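Local coordinates for protein archaemetzincin (Archaeoglobus fulgidus, PDB 3ZVS) that is a probable zinc metalloprotease of the metzincin type, with one catalytic and one apparently structural zinc ion and an unknown natural substrate, at residues R98-T101 / L106-E109; I119-G124 / C132-S137. All blocks are in the same frame, centred on the assembly; numbering follows the deposited sequence.

Contact 1. Residues R98-T101 / L106-E109; sequences RLTT and LYRE
Apolar contacts carry most of this meeting of L99, T100 and T101 with Y107 and L106. The Y107 ring extends to the loop, its CD1/CE1 side toward L99 and T100; CG anti to the backbone N (chi1 -178°) carries CE1 to 4.0 Å from CB of L99 and, obliquely, 3.7 Å from CA of T100. Nearer the helix backbone, the methyl CG2 of T101 rests 3.6 Å from N of Y107. The T101 and L106 side chains cross at about a right angle, with OG1 of T101 4.1 Å from CD2 of L106. The carbonyl O of L99 comes to the ring edge near its plane, 3.3 Å from CD1 of Y107, while accepting a hydrogen bond from R110 NH1. Putting an alanine at Y107 would remove the ring and would probably leave a gap beside L99 and T100, with the loop less firmly held against the helix. This surface contact joins the loop after strand 91-95 to the first turns of helix 104-122, where D103 OD1 accepts a hydrogen bond from N of L106, while helix 140-145 touches L99 through V140 and L106 through D144.

Contact 2. Residues I119-G124 / C132-S137; sequences IGHVLG and CVMRFS. With ZN (zinc ion), chain D; ZN (zinc ion), chain E.
M134 sets its methyl against one face of the H121 imidazole. CE lies 3.6 Å from the ring centroid and 17° off the ring normal, a CH-pi contact displaced toward the rim, where ND1 of H121 is 3.5 Å from CE. Bends at chi2 and chi3 fold the M134 chain so that SD lies 3.9 Å from CA of G120, on the side where a CB would point, and a side chain there would collide with the sulfur. The type I turn C132-R135, with M134 at its third position, is the Met-turn of the metzincins, which puts a methionine under the catalytic zinc site; M134 also touches H117. H121, in the HExxH motif, bonds that zinc through NE2 at 2.1 Å, alongside H117 and H127. Its other nitrogen, ND1, is hydrogen-bonded to L125 O, so the imidazole is gripped at both nitrogens as well as packed on a face. At the start of the turn, SG of C132 binds the second zinc with C128, C151 and C154, and the same sulfur accepts a hydrogen bond from N of M134 (3.4 Å, 162° at the hydrogen).

Overall arrangement
Helix 104-122 is the element both contacts share: contact 1 uses its beginning and contact 2 its last turn. They come in series along the chain, contact 1 closing before contact 2 opens, with centres about 18 Å apart and nearest atoms about 8 Å apart, so they do not touch. Contact 1 lies at the surface, in the connection from strand 91-95 of the five-stranded mixed sheet into the helix; contact 2 is buried and joins the helix end to the loop leading to helix 140-145. The helix thus carries the loop packing of contact 1, whose L99 side chain is about 9 Å from those of H117 and E118, and at its far end the zinc-binding H121.

Contact 1. Residues R98-T101 / L106-E109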
ATOM      1  N   ARG A  98       7.672   1.820  -7.722  1.00  9.25           N
ATOM      2  CA  ARG A  98       8.697   0.809  -7.883  1.00 12.41           C
ATOM      3  C   ARG A  98       8.133  -0.436  -8.521  1.00 10.96           C
ATOM      4  O   ARG A  98       8.891  -1.357  -8.855  1.00 12.35           O
ATOM      5  CB  ARG A  98       9.286   0.485  -6.512  1.00 10.08           C
ATOM      6  CG  ARG A  98      10.062   1.660  -5.910  1.00 10.51           C
ATOM      7  CD  ARG A  98      11.434   1.819  -6.546  1.00 11.18           C
ATOM      8  NE  ARG A  98      12.104   3.034  -6.086  1.00 10.60           N
ATOM      9  CZ  ARG A  98      13.395   3.287  -6.216  1.00 12.12           C
ATOM     10  NH1 ARG A  98      14.221   2.368  -6.713  1.00 14.50           N
ATOM     11  NH2 ARG A  98      13.884   4.441  -5.783  1.00 12.85           N
ATOM     12  N   LEU A  99       6.816  -0.479  -8.705  1.00  9.46           N
ATOM     13  CA  LEU A  99       6.153  -1.657  -9.297  1.00 10.44           C
ATOM     14  C   LEU A  99       6.016  -1.625 -10.825  1.00 10.59           C
ATOM     15  O   LEU A  99       5.695  -2.649 -11.453  1.00 10.61           O
ATOM     16  CB  LEU A  99       4.782  -1.858  -8.685  1.00 10.11           C
ATOM     17  CG  LEU A  99       4.726  -1.818  -7.141  1.00  9.34           C
ATOM     18  CD1 LEU A  99       3.302  -1.991  -6.639  1.00 11.31           C
ATOM     19  CD2 LEU A  99       5.640  -2.823  -6.491  1.00 11.22           C
ATOM     20  N   THR A 100       6.283  -0.474 -11.432  1.00 10.45           N
ATOM     21  CA  THR A 100       6.065  -0.272 -12.853  1.00 11.70           C
ATOM     22  C   THR A 100       6.740  -1.349 -13.680  1.00 13.53           C
ATOM     23  O   THR A 100       7.895  -1.689 -13.467  1.00 13.73           O
ATOM     24  CB  THR A 100       6.612   1.095 -13.271  1.00 12.20           C
ATOM     25  OG1 THR A 100       8.038   1.160 -13.057  1.00 19.60           O
ATOM     26  CG2 THR A 100       5.996   2.162 -12.433  1.00 11.56           C
ATOM     27  N   THR A 101       5.990  -1.876 -14.643  1.00 14.74           N
ATOM     28  CA  THR A 101       6.510  -2.947 -15.483  1.00 15.80           C
ATOM     29  C   THR A 101       5.682  -2.986 -16.776  1.00 17.29           C
ATOM     30  O   THR A 101       4.546  -2.504 -16.817  1.00 17.72           O
ATOM     31  CB  THR A 101       6.514  -4.303 -14.708  1.00 18.59           C
ATOM     32  OG1 THR A 101       7.273  -5.323 -15.400  1.00 22.47           O
ATOM     33  CG2 THR A 101       5.109  -4.753 -14.419  1.00 15.07           C
ATOM     34  N   LEU A 106       0.990  -8.173 -14.752  1.00 11.57           N
ATOM     35  CA  LEU A 106       1.947  -8.302 -13.665  1.00 11.93           C
ATOM     36  C   LEU A 106       1.909  -7.044 -12.806  1.00 11.81           C
ATOM     37  O   LEU A 106       1.956  -7.128 -11.585  1.00 10.35           O
ATOM     38  CB  LEU A 106       3.346  -8.543 -14.215  1.00 13.53           C
ATOM     39  CG  LEU A 106       4.482  -8.719 -13.199  1.00 12.12           C
ATOM     40  CD1 LEU A 106       4.204  -9.941 -12.337  1.00 15.91           C
ATOM     41  CD2 LEU A 106       5.830  -8.823 -13.869  1.00 13.95           C
ATOM     42  N   TYR A 107       1.809  -5.881 -13.450  1.00 11.51           N
ATOM     43  CA  TYR A 107       1.716  -4.631 -12.694  1.00  9.11           C
ATOM     44  C   TYR A 107       0.506  -4.673 -11.790  1.00 10.25           C
ATOM     45  O   TYR A 107       0.577  -4.368 -10.593  1.00  9.96           O
ATOM     46  CB  TYR A 107       1.592  -3.468 -13.650  1.00 11.01           C
ATOM     47  CG  TYR A 107       1.528  -2.119 -12.954  1.00 11.92           C
ATOM     48  CD1 TYR A 107       2.621  -1.616 -12.264  1.00 11.54           C
ATOM     49  CD2 TYR A 107       0.385  -1.339 -13.032  1.00 12.10           C
ATOM     50  CE1 TYR A 107       2.537  -0.364 -11.662  1.00 10.09           C
ATOM     51  CE2 TYR A 107       0.320  -0.074 -12.435  1.00 13.59           C
ATOM     52  CZ  TYR A 107       1.408   0.382 -11.758  1.00  9.86           C
ATOM     53  OH  TYR A 107       1.393   1.651 -11.158  1.00 12.00           O
ATOM     54  N   ARG A 108      -0.635  -5.091 -12.336  1.00 11.06           N
ATOM     55  CA  ARG A 108      -1.849  -5.169 -11.563  1.00  9.29           C
ATOM     56  C   ARG A 108      -1.672  -6.095 -10.352  1.00 12.15           C
ATOM     57  O   ARG A 108      -2.084  -5.787  -9.249  1.00 11.15           O
ATOM     58  CB  ARG A 108      -2.988  -5.674 -12.451  1.00 14.45           C
ATOM     59  CG  ARG A 108      -4.300  -5.623 -11.784  1.00 14.40           C
ATOM     60  CD  ARG A 108      -5.354  -6.411 -12.547  1.00 17.19           C
ATOM     61  NE  ARG A 108      -6.676  -6.076 -12.044  1.00 21.68           N
ATOM     62  CZ  ARG A 108      -7.241  -6.664 -11.001  1.00 22.92           C
ATOM     63  NH1 ARG A 108      -6.610  -7.649 -10.366  1.00 22.90           N
ATOM     64  NH2 ARG A 108      -8.451  -6.259 -10.602  1.00 25.92           N
ATOM     65  N   GLU A 109      -1.077  -7.256 -10.584  1.00 10.31           N
ATOM     66  CA  GLU A 109      -0.883  -8.221  -9.525  1.00 11.79           C
ATOM     67  C   GLU A 109       0.003  -7.638  -8.413  1.00 11.22           C
ATOM     68  O   GLU A 109      -0.276  -7.798  -7.218  1.00 12.57           O
ATOM     69  CB  GLU A 109      -0.236  -9.457 -10.130  1.00 13.30           C
ATOM     70  CG  GLU A 109      -0.021 -10.531  -9.136  1.00 20.60           C
ATOM     71  CD  GLU A 109       0.631 -11.768  -9.725  1.00 20.49           C
ATOM     72  OE1 GLU A 109       1.683 -11.655 -10.379  1.00 21.51           O
ATOM     73  OE2 GLU A 109       0.105 -12.868  -9.454  1.00 23.05           O
TER

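Contact 2. Residues I119-G124 / C132-S137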
ATOM      1  N   ILE A 119      -2.352  -2.942   4.135  1.00  9.85           N
ATOM      2  CA  ILE A 119      -3.575  -3.013   4.922  1.00 10.67           C
ATOM      3  C   ILE A 119      -3.413  -4.083   6.016  1.00 11.97           C
ATOM      4  O   ILE A 119      -3.847  -3.891   7.130  1.00 11.44           O
ATOM      5  CB  ILE A 119      -4.813  -3.264   4.013  1.00  9.90           C
ATOM      6  CG1 ILE A 119      -5.100  -2.040   3.154  1.00 12.15           C
ATOM      7  CG2 ILE A 119      -6.046  -3.601   4.824  1.00 12.13           C
ATOM      8  CD1 ILE A 119      -5.941  -2.378   1.943  1.00 14.95           C
ATOM      9  N   GLY A 120      -2.746  -5.187   5.701  1.00 11.24           N
ATOM     10  CA  GLY A 120      -2.477  -6.195   6.711  1.00 11.38           C
ATOM     11  C   GLY A 120      -1.742  -5.606   7.898  1.00 11.29           C
ATOM     12  O   GLY A 120      -2.054  -5.963   9.036  1.00 12.26           O
ATOM     13  N   HIS A 121      -0.756  -4.750   7.656  1.00 10.64           N
ATOM     14  CA  HIS A 121      -0.100  -4.064   8.771  1.00 10.58           C
ATOM     15  C   HIS A 121      -1.063  -3.207   9.584  1.00 13.18           C
ATOM     16  O   HIS A 121      -1.003  -3.211  10.811  1.00 12.93           O
ATOM     17  CB  HIS A 121       0.999  -3.130   8.295  1.00  9.93           C
ATOM     18  CG  HIS A 121       2.277  -3.787   7.844  1.00  8.80           C
ATOM     19  ND1 HIS A 121       2.956  -4.742   8.571  1.00 10.28           N
ATOM     20  CD2 HIS A 121       3.049  -3.526   6.765  1.00  9.37           C
ATOM     21  CE1 HIS A 121       4.094  -5.037   7.946  1.00 10.25           C
ATOM     22  NE2 HIS A 121       4.158  -4.324   6.836  1.00 10.16           N
ATOM     23  N   VAL A 122      -1.972  -2.478   8.921  1.00 11.57           N
ATOM     24  CA  VAL A 122      -2.924  -1.658   9.672  1.00 12.81           C
ATOM     25  C   VAL A 122      -3.788  -2.550  10.579  1.00 13.37           C
ATOM     26  O   VAL A 122      -4.143  -2.146  11.694  1.00 14.96           O
ATOM     27  CB  VAL A 122      -3.815  -0.780   8.753  1.00 13.10           C
ATOM     28  CG1 VAL A 122      -4.741   0.090   9.603  1.00 15.88           C
ATOM     29  CG2 VAL A 122      -2.952   0.095   7.863  1.00 14.14           C
ATOM     30  N   LEU A 123      -4.065  -3.755  10.113  1.00 12.35           N
ATOM     31  CA  LEU A 123      -4.862  -4.725  10.867  1.00 13.80           C
ATOM     32  C   LEU A 123      -4.066  -5.457  11.928  1.00 16.90           C
ATOM     33  O   LEU A 123      -4.598  -6.357  12.573  1.00 21.74           O
ATOM     34  CB  LEU A 123      -5.504  -5.763   9.946  1.00 14.99           C
ATOM     35  CG  LEU A 123      -6.420  -5.177   8.893  1.00 15.97           C
ATOM     36  CD1 LEU A 123      -6.960  -6.271   7.992  1.00 18.94           C
ATOM     37  CD2 LEU A 123      -7.529  -4.354   9.533  1.00 19.04           C
ATOM     38  N   GLY A 124      -2.795  -5.133  12.069  1.00 13.71           N
ATOM     39  CA  GLY A 124      -1.996  -5.573  13.199  1.00 14.95           C
ATOM     40  C   GLY A 124      -1.006  -6.660  12.863  1.00 14.79           C
ATOM     41  O   GLY A 124      -0.319  -7.155  13.767  1.00 17.25           O
ATOM     42  N   CYS A 132       3.299 -16.084   2.085  1.00 13.59           N
ATOM     43  CA  CYS A 132       2.314 -15.138   2.594  1.00 11.17           C
ATOM     44  C   CYS A 132       2.561 -13.756   2.004  1.00  9.46           C
ATOM     45  O   CYS A 132       3.708 -13.338   1.888  1.00 11.58           O
ATOM     46  CB  CYS A 132       2.444 -15.054   4.119  1.00 10.60           C
ATOM     47  SG  CYS A 132       1.159 -14.054   4.926  1.00 10.89           S
ATOM     48  N   VAL A 133       1.465 -13.022   1.745  1.00  9.68           N
ATOM     49  CA  VAL A 133       1.550 -11.635   1.278  1.00  9.51           C
ATOM     50  C   VAL A 133       2.220 -10.721   2.306  1.00 11.06           C
ATOM     51  O   VAL A 133       2.729  -9.669   1.928  1.00 10.25           O
ATOM     52  CB  VAL A 133       0.121 -11.150   0.939  1.00  9.62           C
ATOM     53  CG1 VAL A 133      -0.745 -11.004   2.189  1.00 10.51           C
ATOM     54  CG2 VAL A 133       0.159  -9.868   0.125  1.00 10.96           C
ATOM     55  N   MET A 134       2.209 -11.106   3.591  1.00  9.95           N
ATOM     56  CA  MET A 134       2.870 -10.339   4.631  1.00  9.36           C
ATOM     57  C   MET A 134       4.381 -10.511   4.709  1.00  8.38           C
ATOM     58  O   MET A 134       5.016  -9.854   5.545  1.00  9.97           O
ATOM     59  CB  MET A 134       2.224 -10.578   6.021  1.00 10.21           C
ATOM     60  CG  MET A 134       0.781 -10.024   6.172  1.00 10.16           C
ATOM     61  SD  MET A 134       0.576  -8.300   5.616  1.00 10.42           S
ATOM     62  CE  MET A 134       1.822  -7.444   6.627  1.00 11.33           C
ATOM     63  N   ARG A 135       4.979 -11.310   3.839  1.00  9.44           N
ATOM     64  CA  ARG A 135       6.447 -11.314   3.750  1.00 10.54           C
ATOM     65  C   ARG A 135       6.932  -9.928   3.400  1.00 10.81           C
ATOM     66  O   ARG A 135       6.358  -9.254   2.520  1.00 10.58           O
ATOM     67  CB  ARG A 135       6.921 -12.198   2.605  1.00 15.01           C
ATOM     68  CG  ARG A 135       6.909 -13.677   2.836  1.00 17.83           C
ATOM     69  CD  ARG A 135       7.714 -14.319   1.671  1.00 24.79           C
ATOM     70  NE  ARG A 135       7.421 -15.736   1.488  1.00 26.94           N
ATOM     71  CZ  ARG A 135       7.556 -16.389   0.348  1.00 23.93           C
ATOM     72  NH1 ARG A 135       7.955 -15.760  -0.767  1.00 21.90           N
ATOM     73  NH2 ARG A 135       7.296 -17.683   0.329  1.00 31.34           N
ATOM     74  N   PHE A 136       7.998  -9.479   4.049  1.00  9.25           N
ATOM     75  CA  PHE A 136       8.744  -8.339   3.548  1.00 11.65           C
ATOM     76  C   PHE A 136       9.318  -8.624   2.175  1.00 12.00           C
ATOM     77  O   PHE A 136       9.838  -9.732   1.932  1.00 11.96           O
ATOM     78  CB  PHE A 136       9.869  -8.000   4.513  1.00 11.23           C
ATOM     79  CG  PHE A 136      10.794  -6.920   4.007  1.00 11.33           C
ATOM     80  CD1 PHE A 136      10.472  -5.583   4.147  1.00 12.36           C
ATOM     81  CD2 PHE A 136      11.975  -7.262   3.341  1.00 11.15           C
ATOM     82  CE1 PHE A 136      11.310  -4.601   3.663  1.00 13.46           C
ATOM     83  CE2 PHE A 136      12.824  -6.264   2.870  1.00 12.08           C
ATOM     84  CZ  PHE A 136      12.472  -4.940   3.031  1.00 10.18           C
ATOM     85  N   SER A 137       9.232  -7.649   1.274  1.00 10.63           N
ATOM     86  CA  SER A 137       9.851  -7.760  -0.048  1.00 10.41           C
ATOM     87  C   SER A 137      10.928  -6.738  -0.220  1.00 12.67           C
ATOM     88  O   SER A 137      10.674  -5.530  -0.093  1.00 11.78           O
ATOM     89  CB  SER A 137       8.819  -7.570  -1.171  1.00 10.52           C
ATOM     90  OG  SER A 137       7.785  -8.542  -1.098  1.00 12.35           O
TER
HETATM   91 ZN    ZN D1159       5.674  -4.526   5.444  1.00 10.42          ZN
HETATM   92 ZN    ZN E1160       1.436 -14.889   7.114  1.00 11.64          ZN